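Local coordinates for protein sphingomyelinase C (Streptomyces griseocarneus, PDB 7CNE) that belongs to the DNase I-like endonuclease/exonuclease/phosphatase family and is built around two mixed beta sheets, at residues A[116-121]-A[169-174]. Residues are numbered along the deposited sequence; the frame is centred on the assembly and turned at random.
Sequences VIFNDA and RQFRQI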
ATOM      1  N   VAL A 116       8.756   7.112   7.856  1.00 17.95           N
ATOM      2  CA  VAL A 116      10.176   6.896   7.622  1.00 16.84           C
ATOM      3  C   VAL A 116      10.356   6.800   6.116  1.00 17.65           C
ATOM      4  O   VAL A 116       9.679   6.002   5.460  1.00 16.56           O
ATOM      5  CB  VAL A 116      10.692   5.623   8.329  1.00 19.85           C
ATOM      6  CG1 VAL A 116      12.179   5.406   8.058  1.00 19.22           C
ATOM      7  CG2 VAL A 116      10.398   5.665   9.851  1.00 17.92           C
ATOM      8  N   ILE A 117      11.235   7.627   5.566  1.00 16.10           N
ATOM      9  CA  ILE A 117      11.564   7.588   4.141  1.00 16.05           C
ATOM     10  C   ILE A 117      12.668   6.552   3.934  1.00 16.84           C
ATOM     11  O   ILE A 117      13.607   6.458   4.734  1.00 17.50           O
ATOM     12  CB  ILE A 117      11.980   8.989   3.639  1.00 17.99           C
ATOM     13  CG1 ILE A 117      10.897  10.032   3.958  1.00 21.70           C
ATOM     14  CG2 ILE A 117      12.400   8.990   2.146  1.00 17.86           C
ATOM     15  CD1 ILE A 117       9.474   9.605   3.696  1.00 21.86           C
ATOM     16  N   PHE A 118      12.542   5.748   2.882  1.00 15.45           N
ATOM     17  CA  PHE A 118      13.485   4.656   2.646  1.00 17.75           C
ATOM     18  C   PHE A 118      14.905   5.178   2.445  1.00 20.81           C
ATOM     19  O   PHE A 118      15.127   6.197   1.786  1.00 17.08           O
ATOM     20  CB  PHE A 118      13.062   3.849   1.415  1.00 17.10           C
ATOM     21  CG  PHE A 118      11.897   2.950   1.659  1.00 19.79           C
ATOM     22  CD1 PHE A 118      11.890   2.089   2.755  1.00 19.37           C
ATOM     23  CD2 PHE A 118      10.807   2.951   0.800  1.00 15.16           C
ATOM     24  CE1 PHE A 118      10.815   1.250   2.985  1.00 19.20           C
ATOM     25  CE2 PHE A 118       9.725   2.112   1.031  1.00 18.23           C
ATOM     26  CZ  PHE A 118       9.727   1.267   2.130  1.00 18.71           C
ATOM     27  N   ASN A 119      15.871   4.469   3.021  1.00 21.66           N
ATOM     28  CA  ASN A 119      17.276   4.808   2.825  1.00 22.98           C
ATOM     29  C   ASN A 119      17.819   4.280   1.508  1.00 24.34           C
ATOM     30  O   ASN A 119      18.849   4.778   1.034  1.00 21.93           O
ATOM     31  CB  ASN A 119      18.121   4.258   3.980  1.00 23.24           C
ATOM     32  CG  ASN A 119      17.779   4.897   5.298  1.00 23.78           C
ATOM     33  OD1 ASN A 119      17.371   6.057   5.343  1.00 25.09           O
ATOM     34  ND2 ASN A 119      17.944   4.147   6.391  1.00 22.61           N
ATOM     35  N   ASP A 120      17.148   3.294   0.910  1.00 21.09           N
ATOM     36  CA  ASP A 120      17.613   2.622  -0.299  1.00 21.93           C
ATOM     37  C   ASP A 120      16.509   2.625  -1.344  1.00 19.97           C
ATOM     38  O   ASP A 120      15.374   2.230  -1.048  1.00 21.59           O
ATOM     39  CB  ASP A 120      18.031   1.174   0.004  1.00 19.03           C
ATOM     40  CG  ASP A 120      19.134   1.088   1.044  1.00 21.30           C
ATOM     41  OD1 ASP A 120      18.811   1.048   2.245  1.00 21.09           O
ATOM     42  OD2 ASP A 120      20.326   1.046   0.657  1.00 23.71           O
ATOM     43  N   ALA A 121      16.845   3.044  -2.565  1.00 20.45           N
ATOM     44  CA  ALA A 121      15.898   3.057  -3.675  1.00 20.24           C
ATOM     45  C   ALA A 121      16.666   3.359  -4.954  1.00 20.78           C
ATOM     46  O   ALA A 121      17.773   3.899  -4.910  1.00 23.15           O
ATOM     47  CB  ALA A 121      14.784   4.090  -3.463  1.00 18.99           C
ATOM     48  N   ARG A 169      16.694  -4.281   0.952  1.00 17.80           N
ATOM     49  CA  ARG A 169      17.123  -3.319   1.963  1.00 19.22           C
ATOM     50  C   ARG A 169      15.932  -2.581   2.574  1.00 17.57           C
ATOM     51  O   ARG A 169      15.936  -2.267   3.772  1.00 16.45           O
ATOM     52  CB  ARG A 169      18.122  -2.328   1.355  1.00 19.58           C
ATOM     53  CG  ARG A 169      19.507  -2.951   1.067  1.00 20.15           C
ATOM     54  CD  ARG A 169      20.197  -2.332  -0.158  1.00 19.00           C
ATOM     55  NE  ARG A 169      21.545  -2.886  -0.349  1.00 23.13           N
ATOM     56  CZ  ARG A 169      21.797  -4.073  -0.903  1.00 26.25           C
ATOM     57  NH1 ARG A 169      20.799  -4.841  -1.340  1.00 21.34           N
ATOM     58  NH2 ARG A 169      23.052  -4.497  -1.037  1.00 26.82           N
ATOM     59  N   GLN A 170      14.903  -2.288   1.771  1.00 16.50           N
ATOM     60  CA  GLN A 170      13.723  -1.615   2.322  1.00 19.94           C
ATOM     61  C   GLN A 170      13.017  -2.490   3.352  1.00 20.96           C
ATOM     62  O   GLN A 170      12.626  -2.011   4.424  1.00 18.64           O
ATOM     63  CB  GLN A 170      12.760  -1.221   1.199  1.00 16.80           C
ATOM     64  CG  GLN A 170      13.321  -0.104   0.282  1.00 16.84           C
ATOM     65  CD  GLN A 170      12.381   0.260  -0.860  1.00 18.62           C
ATOM     66  OE1 GLN A 170      11.373  -0.419  -1.092  1.00 18.47           O
ATOM     67  NE2 GLN A 170      12.702   1.342  -1.575  1.00 17.57           N
ATOM     68  N   PHE A 171      12.847  -3.779   3.045  1.00 16.59           N
ATOM     69  CA  PHE A 171      12.222  -4.680   4.012  1.00 18.07           C
ATOM     70  C   PHE A 171      13.072  -4.801   5.274  1.00 17.56           C
ATOM     71  O   PHE A 171      12.538  -4.842   6.391  1.00 15.49           O
ATOM     72  CB  PHE A 171      11.998  -6.067   3.393  1.00 17.90           C
ATOM     73  CG  PHE A 171      11.122  -6.067   2.162  1.00 19.51           C
ATOM     74  CD1 PHE A 171       9.965  -5.295   2.107  1.00 17.62           C
ATOM     75  CD2 PHE A 171      11.455  -6.864   1.059  1.00 17.84           C
ATOM     76  CE1 PHE A 171       9.139  -5.306   0.959  1.00 19.36           C
ATOM     77  CE2 PHE A 171      10.644  -6.884  -0.088  1.00 18.34           C
ATOM     78  CZ  PHE A 171       9.482  -6.093  -0.135  1.00 19.82           C
ATOM     79  N   ARG A 172      14.403  -4.853   5.124  1.00 17.06           N
ATOM     80  CA  ARG A 172      15.251  -4.936   6.318  1.00 19.73           C
ATOM     81  C   ARG A 172      15.260  -3.624   7.098  1.00 17.51           C
ATOM     82  O   ARG A 172      15.390  -3.637   8.330  1.00 19.52           O
ATOM     83  CB  ARG A 172      16.674  -5.359   5.940  1.00 17.27           C
ATOM     84  CG  ARG A 172      16.746  -6.821   5.498  1.00 21.30           C
ATOM     85  CD  ARG A 172      18.180  -7.348   5.391  1.00 18.89           C
ATOM     86  NE  ARG A 172      18.229  -8.533   4.544  1.00 20.90           N
ATOM     87  CZ  ARG A 172      19.341  -9.094   4.082  1.00 22.58           C
ATOM     88  NH1 ARG A 172      20.537  -8.577   4.374  1.00 18.34           N
ATOM     89  NH2 ARG A 172      19.248 -10.174   3.312  1.00 20.17           N
ATOM     90  N   GLN A 173      15.109  -2.487   6.418  1.00 16.19           N
ATOM     91  CA  GLN A 173      14.994  -1.223   7.139  1.00 16.99           C
ATOM     92  C   GLN A 173      13.736  -1.197   7.998  1.00 18.33           C
ATOM     93  O   GLN A 173      13.755  -0.702   9.133  1.00 17.63           O
ATOM     94  CB  GLN A 173      14.999  -0.042   6.161  1.00 18.03           C
ATOM     95  CG  GLN A 173      14.998   1.321   6.890  1.00 18.75           C
ATOM     96  CD  GLN A 173      14.834   2.529   5.963  1.00 18.76           C
ATOM     97  OE1 GLN A 173      14.940   2.419   4.742  1.00 17.60           O
ATOM     98  NE2 GLN A 173      14.584   3.690   6.555  1.00 19.27           N
ATOM     99  N   ILE A 174      12.628  -1.717   7.462  1.00 17.54           N
ATOM    100  CA  ILE A 174      11.387  -1.823   8.226  1.00 16.17           C
ATOM    101  C   ILE A 174      11.588  -2.754   9.413  1.00 15.47           C
ATOM    102  O   ILE A 174      11.210  -2.439  10.549  1.00 16.42           O
ATOM    103  CB  ILE A 174      10.245  -2.306   7.312  1.00 16.55           C
ATOM    104  CG1 ILE A 174       9.839  -1.204   6.331  1.00 15.64           C
ATOM    105  CG2 ILE A 174       9.026  -2.806   8.138  1.00 13.91           C
ATOM    106  CD1 ILE A 174       9.032  -1.710   5.166  1.00 17.74           C
TER
HETATM  107  O   HOH W   1      15.971   1.101   2.551  1.00 21.53           O
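In this DNase I-like alpha/beta fold, the end of strand 110-117 and the loop after it lie on helix 162-180, and two helix glutamines one turn apart, Gln170 and Gln173, bind the backbone of the strand end and the loop with their side-chain amides. Val116, paired with Phe132 of the neighbouring strand in the six-stranded sheet, sets CG1 3.3 Å from Gln173 NE2. The CA-to-CB bond of Ile117 points away from the helix, but its carbonyl O accepts a weak, long hydrogen bond from Gln173 NE2 (3.5 Å). Phe118 CA lies 6.3 Å from Gln170 CA. The Phe118 ring packs against the helix: Gln170 CG makes a CH-pi contact over one face, 3.7 Å from the ring centroid, and Ile174 CD1 meets the edge at CE1, 4.1 Å away. Asn119 N donates to Gln173 OE1 (2.8 Å), so the extended Gln173 amide serves both a backbone carbonyl and a backbone NH. The CA-to-CB bond of Asp120 points toward the helix, and OD2 lies 3.5 Å from Arg169 CD; its charge lies near Arg169 without a salt bridge, and Arg169 NH1 binds the carbonyl of Ala165. One water donates to both Asp120 OD1 (2.9 Å) and Gln173 OE1 (2.8 Å). Asp120 O accepts from Gln170 NE2 (2.9 Å), while Gln170 OE1 receives Gln152 N. Ala121, beside a bound EPE molecule, sets CB 3.9 Å from Gln170 NE2.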